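Local coordinates for putative peptide ABC-transport system periplasmic peptide-binding protein (Campylobacter jejuni, PDB 4OEV) that binds nickel(II) outside the cytoplasm, here together with oxalate, as the extracytoplasmic binding protein of an ABC-type nickel importer, at residues F182-L192 with T486-K494. Numbering follows the deposited sequence.
Sequences FYLDKVKTPRL and TWNVYEWSK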
# COMPACT_ATOMS: atom_id res chain seq x y z
N PHE A 182 -5.02 -11.85 25.08
CA PHE A 182 -4.19 -11.74 23.88
C PHE A 182 -2.91 -12.52 24.16
O PHE A 182 -2.14 -12.19 25.06
CB PHE A 182 -3.92 -10.27 23.53
CG PHE A 182 -3.17 -10.07 22.24
CD1 PHE A 182 -3.51 -10.80 21.10
CD2 PHE A 182 -2.17 -9.13 22.15
CE1 PHE A 182 -2.84 -10.61 19.91
CE2 PHE A 182 -1.49 -8.93 20.97
CZ PHE A 182 -1.82 -9.68 19.83
N TYR A 183 -2.72 -13.60 23.42
CA TYR A 183 -1.64 -14.57 23.65
C TYR A 183 -0.25 -13.91 23.58
O TYR A 183 0.73 -14.39 24.16
CB TYR A 183 -1.76 -15.70 22.61
CG TYR A 183 -1.63 -15.14 21.19
CD1 TYR A 183 -0.41 -15.10 20.53
CD2 TYR A 183 -2.74 -14.60 20.55
CE1 TYR A 183 -0.31 -14.56 19.24
CE2 TYR A 183 -2.65 -14.07 19.26
CZ TYR A 183 -1.44 -14.05 18.62
OH TYR A 183 -1.38 -13.49 17.34
N LEU A 184 -0.16 -12.84 22.80
CA LEU A 184 1.12 -12.26 22.45
C LEU A 184 1.72 -11.37 23.55
O LEU A 184 2.94 -11.35 23.74
CB LEU A 184 0.96 -11.48 21.15
CG LEU A 184 2.23 -11.22 20.36
CD1 LEU A 184 2.88 -12.52 19.91
CD2 LEU A 184 1.93 -10.32 19.16
N ASP A 185 0.85 -10.60 24.21
CA ASP A 185 1.23 -9.72 25.32
C ASP A 185 -0.01 -9.00 25.91
O ASP A 185 -1.10 -9.09 25.35
CB ASP A 185 2.26 -8.70 24.86
CG ASP A 185 3.31 -8.44 25.90
OD1 ASP A 185 2.95 -8.43 27.10
OD2 ASP A 185 4.49 -8.27 25.53
N LYS A 186 0.14 -8.28 27.00
CA LYS A 186 -1.01 -7.54 27.51
C LYS A 186 -1.15 -6.24 26.73
O LYS A 186 -0.17 -5.53 26.53
CB LYS A 186 -0.88 -7.24 29.02
CG LYS A 186 -0.85 -8.49 29.86
CD LYS A 186 -2.09 -9.34 29.54
CE LYS A 186 -2.25 -10.50 30.51
NZ LYS A 186 -2.21 -9.94 31.88
N VAL A 187 -2.38 -5.94 26.31
CA VAL A 187 -2.68 -4.69 25.61
C VAL A 187 -2.73 -3.56 26.68
O VAL A 187 -3.39 -3.71 27.72
CB VAL A 187 -4.02 -4.80 24.86
CG1 VAL A 187 -4.18 -3.65 23.89
CG2 VAL A 187 -4.10 -6.15 24.08
N LYS A 188 -1.97 -2.49 26.46
CA LYS A 188 -1.78 -1.52 27.54
C LYS A 188 -2.93 -0.54 27.72
O LYS A 188 -3.41 -0.32 28.85
CB LYS A 188 -0.47 -0.79 27.35
CG LYS A 188 0.72 -1.69 27.50
CD LYS A 188 1.89 -0.93 28.07
CE LYS A 188 3.21 -1.56 27.67
NZ LYS A 188 4.33 -0.66 28.05
N THR A 189 -3.41 0.03 26.61
CA THR A 189 -4.52 0.96 26.69
C THR A 189 -5.80 0.23 26.36
O THR A 189 -5.95 -0.30 25.26
CB THR A 189 -4.29 2.15 25.74
OG1 THR A 189 -3.07 2.78 26.12
CG2 THR A 189 -5.42 3.16 25.81
N PRO A 190 -6.72 0.18 27.33
CA PRO A 190 -7.94 -0.61 27.23
C PRO A 190 -8.86 -0.15 26.09
O PRO A 190 -9.54 -0.98 25.50
CB PRO A 190 -8.60 -0.42 28.60
CG PRO A 190 -8.03 0.80 29.14
CD PRO A 190 -6.64 0.91 28.61
N ARG A 191 -8.90 1.15 25.82
CA ARG A 191 -9.82 1.66 24.82
C ARG A 191 -9.09 2.31 23.64
O ARG A 191 -8.21 3.15 23.83
CB ARG A 191 -10.76 2.66 25.50
CG ARG A 191 -12.01 3.01 24.73
CD ARG A 191 -13.18 3.36 25.69
NE ARG A 191 -14.30 3.89 24.92
CZ ARG A 191 -14.50 5.18 24.68
NH1 ARG A 191 -15.54 5.58 23.95
NH2 ARG A 191 -13.66 6.08 25.18
N LEU A 192 -9.49 1.93 22.42
CA LEU A 192 -8.85 2.44 21.20
C LEU A 192 -9.87 2.82 20.13
O LEU A 192 -10.72 2.03 19.76
CB LEU A 192 -7.86 1.42 20.63
CG LEU A 192 -7.28 1.70 19.23
CD1 LEU A 192 -6.47 3.01 19.19
CD2 LEU A 192 -6.45 0.52 18.74
N THR A 486 0.90 2.19 13.18
CA THR A 486 0.21 1.70 14.37
C THR A 486 0.53 0.23 14.67
O THR A 486 -0.19 -0.42 15.45
CB THR A 486 -1.32 1.83 14.19
OG1 THR A 486 -1.71 1.25 12.92
CG2 THR A 486 -1.73 3.26 14.22
N TRP A 487 1.64 -0.27 14.11
CA TRP A 487 1.94 -1.71 14.13
C TRP A 487 2.12 -2.20 15.57
O TRP A 487 1.85 -3.37 15.84
CB TRP A 487 3.19 -2.06 13.32
CG TRP A 487 4.44 -1.58 14.00
CD1 TRP A 487 4.96 -0.29 13.94
CD2 TRP A 487 5.32 -2.32 14.87
NE1 TRP A 487 6.12 -0.21 14.72
CE2 TRP A 487 6.34 -1.44 15.30
CE3 TRP A 487 5.33 -3.65 15.32
CZ2 TRP A 487 7.38 -1.86 16.16
CZ3 TRP A 487 6.37 -4.06 16.19
CH2 TRP A 487 7.38 -3.17 16.59
N ASN A 488 2.59 -1.34 16.50
CA ASN A 488 2.76 -1.79 17.89
C ASN A 488 1.86 -1.03 18.84
O ASN A 488 2.20 -0.79 20.03
CB ASN A 488 4.23 -1.71 18.35
CG ASN A 488 4.65 -0.33 18.83
OD1 ASN A 488 4.46 0.68 18.13
ND2 ASN A 488 5.22 -0.28 20.03
N VAL A 489 0.69 -0.64 18.34
CA VAL A 489 -0.22 0.19 19.12
C VAL A 489 -0.59 -0.46 20.47
O VAL A 489 -0.83 0.25 21.45
CB VAL A 489 -1.51 0.51 18.33
CG1 VAL A 489 -2.29 -0.77 18.06
CG2 VAL A 489 -2.35 1.53 19.10
N TYR A 490 -0.58 -1.79 20.56
CA TYR A 490 -0.90 -2.43 21.82
C TYR A 490 0.16 -2.19 22.91
O TYR A 490 -0.00 -2.64 24.05
CB TYR A 490 -1.11 -3.96 21.63
CG TYR A 490 0.01 -4.71 20.90
CD1 TYR A 490 1.11 -5.21 21.59
CD2 TYR A 490 -0.04 -4.89 19.52
CE1 TYR A 490 2.12 -5.89 20.94
CE2 TYR A 490 0.96 -5.58 18.85
CZ TYR A 490 2.04 -6.07 19.56
OH TYR A 490 3.05 -6.74 18.91
N GLU A 491 1.27 -1.56 22.56
CA GLU A 491 2.29 -1.20 23.56
C GLU A 491 2.18 0.28 23.91
O GLU A 491 2.91 0.76 24.78
CB GLU A 491 3.70 -1.53 23.04
CG GLU A 491 3.87 -2.97 22.64
CD GLU A 491 5.31 -3.31 22.27
OE1 GLU A 491 5.97 -2.48 21.61
OE2 GLU A 491 5.79 -4.42 22.60
N TRP A 492 1.29 1.01 23.23
CA TRP A 492 1.20 2.47 23.47
C TRP A 492 0.39 2.73 24.73
O TRP A 492 -0.54 1.99 25.02
CB TRP A 492 0.53 3.21 22.31
CG TRP A 492 1.18 3.11 20.96
CD1 TRP A 492 2.21 2.30 20.60
CD2 TRP A 492 0.86 3.90 19.79
NE1 TRP A 492 2.53 2.50 19.27
CE2 TRP A 492 1.72 3.48 18.76
CE3 TRP A 492 -0.07 4.91 19.53
CZ2 TRP A 492 1.67 4.03 17.47
CZ3 TRP A 492 -0.12 5.46 18.25
CH2 TRP A 492 0.75 5.02 17.24
N SER A 493 0.75 3.78 25.48
CA SER A 493 -0.01 4.16 26.66
C SER A 493 0.21 5.62 27.07
O SER A 493 1.13 6.29 26.60
CB SER A 493 0.34 3.27 27.86
OG SER A 493 1.68 3.51 28.27
N LYS A 494 -0.67 6.09 27.95
CA LYS A 494 -0.55 7.43 28.51
C LYS A 494 -0.23 7.33 29.98
O LYS A 494 -0.53 6.30 30.61
CB LYS A 494 -1.82 8.22 28.30
CG LYS A 494 -2.11 8.47 26.84
CD LYS A 494 -3.58 8.68 26.67
CE LYS A 494 -3.91 9.37 25.39
NZ LYS A 494 -5.34 9.76 25.41
OXT LYS A 494 0.38 8.27 30.52
O HOH W 1 4.21 -5.21 25.20
O HOH W 2 1.93 -4.35 25.50
O HOH W 3 3.53 2.51 26.88
O HOH W 4 -2.71 0.03 24.07
O HOH W 5 -2.71 4.19 28.33
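The C-terminal tail of this family 5 solute-binding protein packs against the loop that leads into strand 191-196, a strand of a four-stranded mixed sheet. A short 3-10 turn, 489-491, forms the centre of the tail side. Its Tyr490 carries the largest share of the contact. The edge of the Phe182 ring points at the face of Tyr490, a T-shaped pair with centroids 5.8 Å apart and planes at 72°. Leu184 reaches the phenol end of the same ring, with CD2 3.8 Å from Tyr490 OH. Val187 has CG1 anti to its backbone N (chi1 -167°), and this methyl lies 3.8 Å from Tyr490 CB. Further in, Leu192 CD2 meets Val489 CG2, and Tyr163 and Leu32 touch both side chains.

Two direct hydrogen bonds tie the segments. Lys188 N donates to Tyr490 O at 3.1 Å, with an N-H...O angle of 155°. The hydroxyl of Thr189 donates to the backbone of Trp492. Lys188 lays its aliphatic chain along the tail, with CB 3.6 Å from Trp492 O and CE near Glu491 O. Within the tail, Asn488 ND2 donates in its amide plane to Glu491 OE1, which also forms a salt bridge with Lys474. Asn488 OD1 receives Trp492 NE1 from above its carbonyl plane. These bonds link Asn488, just before the turn, to Glu491 at its end and Trp492 just after it.

Waters bridge the two segments. One accepts from Thr189 N at 2.6 Å and lies close to the carbonyl oxygens of Val489 and Trp492. Another accepts from Lys494 N and donates to Thr189 OG1, so this hydroxyl oxygen receives a water proton while giving its own to Trp492 O, 2.9 Å away.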